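PDB 6WQP: endoglucanase from Ruminococcus champanellensis, which probably hydrolyses beta-1,4-glucosidic bonds of cellulose, as a family 5 glycoside hydrolase with a TIM-barrel fold. Local coordinates for residues P77-D82 with I118-D123; T32-T37 with T51-P56; I240-P245 with W268-I273. All coordinates share one frame; numbering follows the deposited sequence.

Interaction 1. Residues P77-D82 with I118-D123. With NA (sodium ion), chain F.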
loop_
_atom_site.group_PDB
_atom_site.type_symbol
_atom_site.label_atom_id
_atom_site.label_comp_id
_atom_site.label_asym_id
_atom_site.label_seq_id
_atom_site.Cartn_x
_atom_site.Cartn_y
_atom_site.Cartn_z
ATOM N N PRO A 77 0.383 -6.201 -0.739
ATOM C CA PRO A 77 1.353 -5.697 -1.723
ATOM C C PRO A 77 1.866 -6.850 -2.570
ATOM O O PRO A 77 2.219 -7.909 -2.047
ATOM C CB PRO A 77 2.464 -5.087 -0.859
ATOM C CG PRO A 77 2.370 -5.834 0.448
ATOM C CD PRO A 77 0.903 -6.151 0.639
ATOM N N VAL A 78 1.883 -6.650 -3.885
ATOM C CA VAL A 78 2.265 -7.710 -4.812
ATOM C C VAL A 78 3.270 -7.160 -5.802
ATOM O O VAL A 78 2.971 -6.203 -6.528
ATOM C CB VAL A 78 1.052 -8.294 -5.552
ATOM C CG1 VAL A 78 1.522 -9.310 -6.601
ATOM C CG2 VAL A 78 0.090 -8.941 -4.604
ATOM N N SER A 79 4.440 -7.784 -5.864
ATOM C CA SER A 79 5.412 -7.503 -6.908
ATOM C C SER A 79 5.221 -8.510 -8.035
ATOM O O SER A 79 5.289 -9.720 -7.807
ATOM C CB SER A 79 6.835 -7.532 -6.362
ATOM O OG SER A 79 7.021 -6.471 -5.433
ATOM N N TRP A 80 4.952 -8.006 -9.236
ATOM C CA TRP A 80 4.647 -8.838 -10.392
ATOM C C TRP A 80 5.840 -9.026 -11.327
ATOM O O TRP A 80 5.801 -9.921 -12.172
ATOM C CB TRP A 80 3.477 -8.231 -11.184
ATOM C CG TRP A 80 2.239 -8.017 -10.346
ATOM C CD1 TRP A 80 1.974 -6.957 -9.530
ATOM C CD2 TRP A 80 1.106 -8.888 -10.256
ATOM N NE1 TRP A 80 0.756 -7.122 -8.922
ATOM C CE2 TRP A 80 0.198 -8.295 -9.356
ATOM C CE3 TRP A 80 0.773 -10.113 -10.837
ATOM C CZ2 TRP A 80 -1.015 -8.881 -9.022
ATOM C CZ3 TRP A 80 -0.441 -10.691 -10.516
ATOM C CH2 TRP A 80 -1.320 -10.080 -9.608
ATOM N N ILE A 81 6.906 -8.234 -11.169
ATOM C CA ILE A 81 7.955 -8.167 -12.184
ATOM C C ILE A 81 8.578 -9.539 -12.439
ATOM O O ILE A 81 8.819 -9.920 -13.589
ATOM C CB ILE A 81 9.020 -7.135 -11.782
ATOM C CG1 ILE A 81 10.152 -7.127 -12.810
ATOM C CG2 ILE A 81 9.567 -7.436 -10.389
ATOM C CD1 ILE A 81 11.074 -5.943 -12.676
ATOM N N ASP A 82 8.877 -10.293 -11.373
ATOM C CA ASP A 82 9.532 -11.591 -11.550
ATOM C C ASP A 82 8.595 -12.650 -12.115
ATOM O O ASP A 82 9.059 -13.759 -12.424
ATOM C CB ASP A 82 10.116 -12.072 -10.217
ATOM C CG ASP A 82 11.212 -11.163 -9.694
ATOM O OD1 ASP A 82 12.042 -10.693 -10.493
ATOM O OD2 ASP A 82 11.236 -10.922 -8.469
ATOM N N ILE A 118 0.225 -3.209 -7.579
ATOM C CA ILE A 118 1.550 -3.607 -8.054
ATOM C C ILE A 118 2.550 -2.880 -7.169
ATOM O O ILE A 118 2.292 -1.744 -6.750
ATOM C CB ILE A 118 1.789 -3.301 -9.549
ATOM C CG1 ILE A 118 2.085 -1.821 -9.798
ATOM C CG2 ILE A 118 0.598 -3.766 -10.379
ATOM C CD1 ILE A 118 2.085 -1.465 -11.275
ATOM N N HIS A 119 3.677 -3.531 -6.854
ATOM C CA HIS A 119 4.539 -3.047 -5.782
ATOM C C HIS A 119 5.921 -2.751 -6.333
ATOM O O HIS A 119 6.146 -1.659 -6.878
ATOM C CB HIS A 119 4.525 -4.036 -4.606
ATOM C CG HIS A 119 4.834 -3.408 -3.279
ATOM N ND1 HIS A 119 3.932 -2.627 -2.588
ATOM C CD2 HIS A 119 5.951 -3.449 -2.515
ATOM C CE1 HIS A 119 4.476 -2.220 -1.455
ATOM N NE2 HIS A 119 5.704 -2.699 -1.390
ATOM N N HIS A 120 6.903 -3.645 -6.189
ATOM C CA HIS A 120 8.286 -3.275 -6.514
ATOM C C HIS A 120 8.559 -3.455 -8.008
ATOM O O HIS A 120 9.265 -4.371 -8.451
ATOM C CB HIS A 120 9.288 -4.075 -5.693
ATOM C CG HIS A 120 9.259 -3.759 -4.231
ATOM N ND1 HIS A 120 9.243 -2.465 -3.751
ATOM C CD2 HIS A 120 9.243 -4.567 -3.145
ATOM C CE1 HIS A 120 9.209 -2.494 -2.428
ATOM N NE2 HIS A 120 9.208 -3.757 -2.037
ATOM N N GLU A 121 8.021 -2.516 -8.793
ATOM C CA GLU A 121 8.107 -2.575 -10.241
ATOM C C GLU A 121 9.121 -1.587 -10.805
ATOM O O GLU A 121 9.148 -1.372 -12.019
ATOM C CB GLU A 121 6.724 -2.316 -10.846
ATOM C CG GLU A 121 5.648 -3.304 -10.364
ATOM C CD GLU A 121 5.970 -4.741 -10.723
ATOM O OE1 GLU A 121 6.085 -5.043 -11.920
ATOM O OE2 GLU A 121 6.125 -5.579 -9.805
ATOM N N ASN A 122 9.984 -1.019 -9.954
ATOM C CA ASN A 122 10.775 0.155 -10.331
ATOM C C ASN A 122 11.788 -0.132 -11.424
ATOM O O ASN A 122 12.273 0.813 -12.058
ATOM C CB ASN A 122 11.502 0.706 -9.106
ATOM C CG ASN A 122 10.567 1.003 -7.964
ATOM O OD1 ASN A 122 10.653 0.363 -6.913
ATOM N ND2 ASN A 122 9.694 1.971 -8.137
ATOM N N ASP A 123 12.145 -1.397 -11.641
ATOM C CA ASP A 123 13.103 -1.708 -12.696
ATOM C C ASP A 123 12.612 -1.228 -14.048
ATOM O O ASP A 123 13.419 -0.873 -14.915
ATOM C CB ASP A 123 13.358 -3.209 -12.754
ATOM C CG ASP A 123 14.319 -3.672 -11.698
ATOM O OD1 ASP A 123 14.662 -2.865 -10.811
ATOM O OD2 ASP A 123 14.742 -4.843 -11.762
HETATM NA NA NA F . 9.943 -10.513 -15.712
HETATM O O HOH W 1 10.314 -12.937 -14.892
HETATM O O HOH W 2 10.635 -11.006 -18.172
HETATM O O HOH W 3 12.134 -10.385 -15.174
HETATM O O HOH W 4 9.539 -8.450 -16.534
#
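Glu121 OE2 is gripped by two successive backbone amides: Trp80 N donates to it at 2.8 Å, and Ile81 N adds a weak, bent bond of 3.1 Å. The Trp80 N-H arrives from above the carboxylate plane, 37° out of it. Glutamate suits the place because it offers two acceptor oxygens on a chain long enough to fold back against the 77-82 loop (chi2 -61°), OE2 for the amides and OE1 for the indole N-H of Trp124. With an alanine here, the amides of Trp80 and Ile81 would probably lose OE2 and the Trp124 indole its bond to OE1, and a gap would open between the two loops.

Ser79 makes the second tie. Its OG receives His120 N at 2.9 Å in a fairly straight bond (157°) and is also hydrogen-bonded to Asp34 O, so a small hydroxyl links three loops. Nearby, Pro77 lays CB over one face of the His119 imidazole, 3.6 Å from the ring centroid, a CH-pi contact; His119 ND1 is held by Asn117. Ile118 CG2 adds an apolar contact with Trp80 CD1 at 3.6 Å, the two side chains roughly perpendicular. Separately, Ile81 CD1 packs on Asp123 CB at 3.6 Å. Where Ile81 turns into a 3-10 segment, its carbonyl O binds a sodium ion at 2.5 Å, joined by Thr84 O and four waters.

Both loops extend the C-terminal ends of neighbouring barrel strands, 73-76 and 113-117. The buried Glu121 carboxylate is probably ionised, its charge stabilised by two backbone N-H groups, one of them weakly bonded, and an indole N-H.

Interaction 2. Residues T32-T37 with T51-P56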
loop_
_atom_site.group_PDB
_atom_site.type_symbol
_atom_site.label_atom_id
_atom_site.label_comp_id
_atom_site.label_asym_id
_atom_site.label_seq_id
_atom_site.Cartn_x
_atom_site.Cartn_y
_atom_site.Cartn_z
ATOM N N THR A 32 6.203 -10.293 1.607
ATOM C CA THR A 32 5.607 -11.574 1.240
ATOM C C THR A 32 5.402 -11.641 -0.276
ATOM O O THR A 32 6.343 -11.972 -1.006
ATOM C CB THR A 32 4.304 -11.748 2.023
ATOM O OG1 THR A 32 4.562 -11.523 3.407
ATOM C CG2 THR A 32 3.720 -13.139 1.866
ATOM N N LEU A 33 4.193 -11.353 -0.777
ATOM C CA LEU A 33 4.032 -11.386 -2.220
ATOM C C LEU A 33 4.742 -10.228 -2.901
ATOM O O LEU A 33 4.880 -10.251 -4.140
ATOM C CB LEU A 33 2.554 -11.392 -2.622
ATOM C CG LEU A 33 1.764 -12.577 -2.089
ATOM C CD1 LEU A 33 0.345 -12.559 -2.621
ATOM C CD2 LEU A 33 2.458 -13.892 -2.429
ATOM N N ASP A 34 5.177 -9.228 -2.133
ATOM C CA ASP A 34 5.991 -8.122 -2.625
ATOM C C ASP A 34 7.480 -8.468 -2.713
ATOM O O ASP A 34 8.256 -7.682 -3.275
ATOM C CB ASP A 34 5.801 -6.880 -1.727
ATOM C CG ASP A 34 5.838 -7.205 -0.225
ATOM O OD1 ASP A 34 5.129 -8.135 0.208
ATOM O OD2 ASP A 34 6.561 -6.501 0.521
ATOM N N ALA A 35 7.905 -9.618 -2.183
ATOM C CA ALA A 35 9.318 -9.969 -2.231
ATOM C C ALA A 35 9.767 -10.204 -3.675
ATOM O O ALA A 35 9.087 -10.888 -4.449
ATOM C CB ALA A 35 9.575 -11.202 -1.377
ATOM N N THR A 36 10.906 -9.623 -4.042
ATOM C CA THR A 36 11.487 -9.810 -5.366
ATOM C C THR A 36 12.779 -10.602 -5.235
ATOM O O THR A 36 13.425 -10.616 -4.184
ATOM C CB THR A 36 11.770 -8.473 -6.067
ATOM O OG1 THR A 36 12.604 -7.656 -5.246
ATOM C CG2 THR A 36 10.472 -7.735 -6.404
ATOM N N THR A 37 13.142 -11.275 -6.334
ATOM C CA THR A 37 14.351 -12.085 -6.431
ATOM C C THR A 37 15.120 -11.743 -7.701
ATOM O O THR A 37 15.908 -12.566 -8.195
ATOM C CB THR A 37 14.011 -13.581 -6.419
ATOM O OG1 THR A 37 13.190 -13.892 -7.541
ATOM C CG2 THR A 37 13.278 -13.964 -5.134
ATOM N N THR A 51 8.436 -16.749 -0.061
ATOM C CA THR A 51 9.301 -17.050 1.069
ATOM C C THR A 51 10.687 -16.436 0.943
ATOM O O THR A 51 11.531 -16.667 1.813
ATOM C CB THR A 51 9.443 -18.566 1.251
ATOM O OG1 THR A 51 10.112 -19.143 0.116
ATOM C CG2 THR A 51 8.072 -19.231 1.424
ATOM N N ALA A 52 10.929 -15.636 -0.097
ATOM C CA ALA A 52 12.286 -15.222 -0.440
ATOM C C ALA A 52 12.889 -14.286 0.596
ATOM O O ALA A 52 14.112 -14.243 0.752
ATOM C CB ALA A 52 12.279 -14.550 -1.817
ATOM N N TRP A 53 12.060 -13.527 1.305
ATOM C CA TRP A 53 12.541 -12.586 2.304
ATOM C C TRP A 53 12.301 -13.089 3.723
ATOM O O TRP A 53 12.342 -12.305 4.673
ATOM C CB TRP A 53 11.895 -11.223 2.072
ATOM C CG TRP A 53 12.417 -10.529 0.841
ATOM C CD1 TRP A 53 13.425 -10.956 0.015
ATOM C CD2 TRP A 53 11.948 -9.297 0.296
ATOM N NE1 TRP A 53 13.617 -10.049 -1.000
ATOM C CE2 TRP A 53 12.715 -9.028 -0.854
ATOM C CE3 TRP A 53 10.952 -8.391 0.675
ATOM C CZ2 TRP A 53 12.525 -7.886 -1.629
ATOM C CZ3 TRP A 53 10.761 -7.264 -0.097
ATOM C CH2 TRP A 53 11.540 -7.022 -1.235
ATOM N N GLY A 54 12.056 -14.387 3.882
ATOM C CA GLY A 54 12.053 -15.019 5.180
ATOM C C GLY A 54 10.690 -15.319 5.761
ATOM O O GLY A 54 10.611 -16.060 6.747
ATOM N N CYS A 55 9.619 -14.775 5.199
ATOM C CA CYS A 55 8.305 -15.057 5.749
ATOM C C CYS A 55 7.879 -16.490 5.417
ATOM O O CYS A 55 8.209 -17.022 4.348
ATOM C CB CYS A 55 7.275 -14.080 5.208
ATOM S SG CYS A 55 7.512 -12.411 5.844
ATOM N N PRO A 56 7.150 -17.140 6.320
ATOM C CA PRO A 56 6.543 -18.432 5.989
ATOM C C PRO A 56 5.387 -18.234 5.019
ATOM O O PRO A 56 4.817 -17.146 4.913
ATOM C CB PRO A 56 6.058 -18.951 7.349
ATOM C CG PRO A 56 5.641 -17.672 8.065
ATOM C CD PRO A 56 6.634 -16.601 7.596
#
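The indole of Trp53 lies flat over the backbone of Ala35 and Thr36, offering one face to them. Ala35 CA stands 3.5 Å from the centroid of the six-membered ring, only 4° off its normal, a CH-pi contact, while Ala35 CB touches Trp53 CD2 at 3.5 Å, where the two rings fuse. Thr36 N sits over the same face, nearer the rim. A small residue such as alanine suits this spot, since it lets the ring settle directly on the main chain. The ring is brought there by a first torsion that sets CG beside the backbone N (chi1 -71°) and a second close to zero. Thr36 runs alongside the indole in the same direction, with OG1 3.6 Å from Trp53 CZ2.

Beside the indole, Thr37 CG2 meets Ala52 CB at 3.5 Å, methyl to methyl, while Thr37 OG1 is bonded to Leu41 O. Nearer the start of 32-37, Thr32 OG1 approaches Cys55 SG at 3.9 Å, a loose contact; the hydroxyl's hydrogen-bonding partners are Gly30 O and Arg338 NH1.

Both loops are shaped by type I turns, Thr32 to Ala35 and Thr51 to Gly54. Asp34 OD1 steadies the first by accepting Thr32 N at 2.8 Å. The second ends in Gly54, whose positive phi would press a beta carbon against the carbonyl O of Trp53.

The contact joins the loop between barrel strand 26-29 and helix 46-50 to the loop between that short helix and helix 60-68. Leu33, whose CB points away from 51-56, packs against Trp96 and Val103 of helix 94-108.

Interaction 3. Residues I240-P245 with W268-I273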
loop_
_atom_site.group_PDB
_atom_site.type_symbol
_atom_site.label_atom_id
_atom_site.label_comp_id
_atom_site.label_asym_id
_atom_site.label_seq_id
_atom_site.Cartn_x
_atom_site.Cartn_y
_atom_site.Cartn_z
ATOM N N ILE A 240 -1.160 7.773 0.824
ATOM C CA ILE A 240 0.045 8.393 1.353
ATOM C C ILE A 240 0.675 7.417 2.333
ATOM O O ILE A 240 -0.023 6.796 3.140
ATOM C CB ILE A 240 -0.250 9.735 2.053
ATOM C CG1 ILE A 240 -0.808 10.751 1.046
ATOM C CG2 ILE A 240 1.008 10.249 2.727
ATOM C CD1 ILE A 240 0.119 11.071 -0.081
ATOM N N HIS A 241 1.987 7.273 2.258
ATOM C CA HIS A 241 2.757 6.479 3.206
ATOM C C HIS A 241 3.474 7.460 4.117
ATOM O O HIS A 241 4.117 8.397 3.635
ATOM C CB HIS A 241 3.742 5.571 2.466
ATOM C CG HIS A 241 3.085 4.642 1.488
ATOM N ND1 HIS A 241 3.804 3.878 0.602
ATOM C CD2 HIS A 241 1.781 4.347 1.256
ATOM C CE1 HIS A 241 2.986 3.155 -0.138
ATOM N NE2 HIS A 241 1.749 3.423 0.234
ATOM N N SER A 242 3.336 7.282 5.433
ATOM C CA SER A 242 3.833 8.296 6.368
ATOM C C SER A 242 4.383 7.621 7.633
ATOM O O SER A 242 3.703 7.495 8.649
ATOM C CB SER A 242 2.736 9.313 6.711
ATOM O OG SER A 242 3.258 10.440 7.396
ATOM N N TYR A 243 5.653 7.226 7.560
ATOM C CA TYR A 243 6.379 6.686 8.710
ATOM C C TYR A 243 6.944 7.863 9.506
ATOM O O TYR A 243 8.134 8.180 9.469
ATOM C CB TYR A 243 7.480 5.735 8.256
ATOM C CG TYR A 243 7.020 4.510 7.484
ATOM C CD1 TYR A 243 6.776 4.572 6.116
ATOM C CD2 TYR A 243 6.871 3.286 8.116
ATOM C CE1 TYR A 243 6.374 3.450 5.406
ATOM C CE2 TYR A 243 6.473 2.157 7.415
ATOM C CZ TYR A 243 6.228 2.246 6.062
ATOM O OH TYR A 243 5.831 1.132 5.349
ATOM N N SER A 244 6.055 8.521 10.257
ATOM C CA SER A 244 6.366 9.774 10.914
ATOM C C SER A 244 6.129 9.669 12.418
ATOM O O SER A 244 5.241 8.934 12.861
ATOM C CB SER A 244 5.505 10.905 10.335
ATOM O OG SER A 244 5.402 10.775 8.928
ATOM N N PRO A 245 6.922 10.385 13.231
ATOM C CA PRO A 245 8.009 11.268 12.781
ATOM C C PRO A 245 9.249 10.481 12.357
ATOM O O PRO A 245 9.613 9.482 12.975
ATOM C CB PRO A 245 8.279 12.147 14.003
ATOM C CG PRO A 245 7.879 11.303 15.168
ATOM C CD PRO A 245 6.799 10.354 14.702
ATOM N N TRP A 268 1.246 18.324 12.985
ATOM C CA TRP A 268 1.415 19.070 11.743
ATOM C C TRP A 268 1.472 18.138 10.539
ATOM O O TRP A 268 0.915 18.450 9.486
ATOM C CB TRP A 268 2.674 19.935 11.818
ATOM C CG TRP A 268 2.516 21.108 12.730
ATOM C CD1 TRP A 268 3.114 21.294 13.941
ATOM C CD2 TRP A 268 1.686 22.255 12.511
ATOM N NE1 TRP A 268 2.715 22.492 14.486
ATOM C CE2 TRP A 268 1.837 23.100 13.628
ATOM C CE3 TRP A 268 0.831 22.652 11.477
ATOM C CZ2 TRP A 268 1.169 24.316 13.743
ATOM C CZ3 TRP A 268 0.167 23.861 11.594
ATOM C CH2 TRP A 268 0.340 24.679 12.716
ATOM N N THR A 269 2.127 16.990 10.678
ATOM C CA THR A 269 2.343 16.105 9.534
ATOM C C THR A 269 1.026 15.521 9.030
ATOM O O THR A 269 0.736 15.565 7.828
ATOM C CB THR A 269 3.320 14.986 9.920
ATOM O OG1 THR A 269 4.605 15.547 10.223
ATOM C CG2 THR A 269 3.450 13.971 8.797
ATOM N N LEU A 270 0.213 14.971 9.938
ATOM C CA LEU A 270 -1.071 14.400 9.543
ATOM C C LEU A 270 -2.077 15.481 9.187
ATOM O O LEU A 270 -2.966 15.254 8.359
ATOM C CB LEU A 270 -1.616 13.518 10.661
ATOM C CG LEU A 270 -0.577 12.531 11.188
ATOM C CD1 LEU A 270 -1.153 11.623 12.269
ATOM C CD2 LEU A 270 -0.009 11.686 10.052
ATOM N N GLN A 271 -1.959 16.666 9.788
ATOM C CA GLN A 271 -2.780 17.783 9.336
ATOM C C GLN A 271 -2.497 18.110 7.875
ATOM O O GLN A 271 -3.425 18.409 7.107
ATOM C CB GLN A 271 -2.538 19.002 10.217
ATOM C CG GLN A 271 -3.328 20.205 9.772
ATOM C CD GLN A 271 -3.216 21.355 10.743
ATOM O OE1 GLN A 271 -2.181 22.011 10.829
ATOM N NE2 GLN A 271 -4.279 21.600 11.491
ATOM N N GLU A 272 -1.222 18.063 7.469
ATOM C CA GLU A 272 -0.893 18.370 6.076
ATOM C C GLU A 272 -1.520 17.358 5.125
ATOM O O GLU A 272 -1.981 17.720 4.032
ATOM C CB GLU A 272 0.626 18.420 5.891
ATOM C CG GLU A 272 1.077 18.689 4.455
ATOM C CD GLU A 272 2.585 18.816 4.316
ATOM O OE1 GLU A 272 3.310 17.954 4.852
ATOM O OE2 GLU A 272 3.042 19.780 3.664
ATOM N N ILE A 273 -1.540 16.083 5.514
ATOM C CA ILE A 273 -2.192 15.077 4.680
ATOM C C ILE A 273 -3.663 15.417 4.504
ATOM O O ILE A 273 -4.207 15.351 3.393
ATOM C CB ILE A 273 -1.994 13.666 5.271
ATOM C CG1 ILE A 273 -0.508 13.325 5.278
ATOM C CG2 ILE A 273 -2.783 12.637 4.471
ATOM C CD1 ILE A 273 -0.178 11.965 5.840
#
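This contact belongs to a beta-alpha-beta crossover of the TIM barrel: strand 236-241 leads, by way of a loop that includes short helix 246-249, into helix 260-278, which packs outside the barrel before the chain returns in parallel strand 284-289. Segment 240-245 carries the end of the first strand and the turn beyond it; from 268-273, Thr269, Leu270 and Ile273 meet them. Ile240 and Ile273 make the apolar part, their side chains overlapping head to tail, with Ile240 CG2 3.7 Å from Ile273 CD1. Branched aliphatic residues fit a strand-helix interface of this kind, and Val284 of the next strand touches both. Ile273 is extended at its second torsion (chi2 180°), which carries CD1 far enough to meet Ser242 CB as well, at 4.0 Å.

Beyond the strand, Ser242 and Ser244 flank the inverse gamma turn centred on Tyr243, and serine is small enough to let the turn approach the helix closely. A cis peptide then joins Ser244 to Pro245, which occupies the N-cap position of helix 246-249. On the helix, Thr269 turns CG2 toward the turn, with OG1 bonded back to Gln265 O. Ser242 OG and Ser244 OG are hydrogen-bonded at 2.7 Å, and the Thr269 CG2 methyl lies against both, 3.8 Å from Ser242 OG and 3.7 Å from Ser244 OG.

Interactions 1 and 2 are neighbours, their centres about 12 Å apart, and they join directly: besides the bridge from Ser79 to Asp34, Asp82 OD2 lies 2.9 Å from Thr37 N, a probable hydrogen bond. The sodium ion bound in interaction 1 is about 9 Å from the side chain of Thr37. Interaction 3 stands on the opposite side of the chain's centre, about 25 Å from interaction 1 and about 28 Å from interaction 2, centre to centre. Yet His119 of interaction 1 and His241 of interaction 3 both touch Asn163, around the C-terminal mouth of the barrel, where family 5 enzymes have their active site.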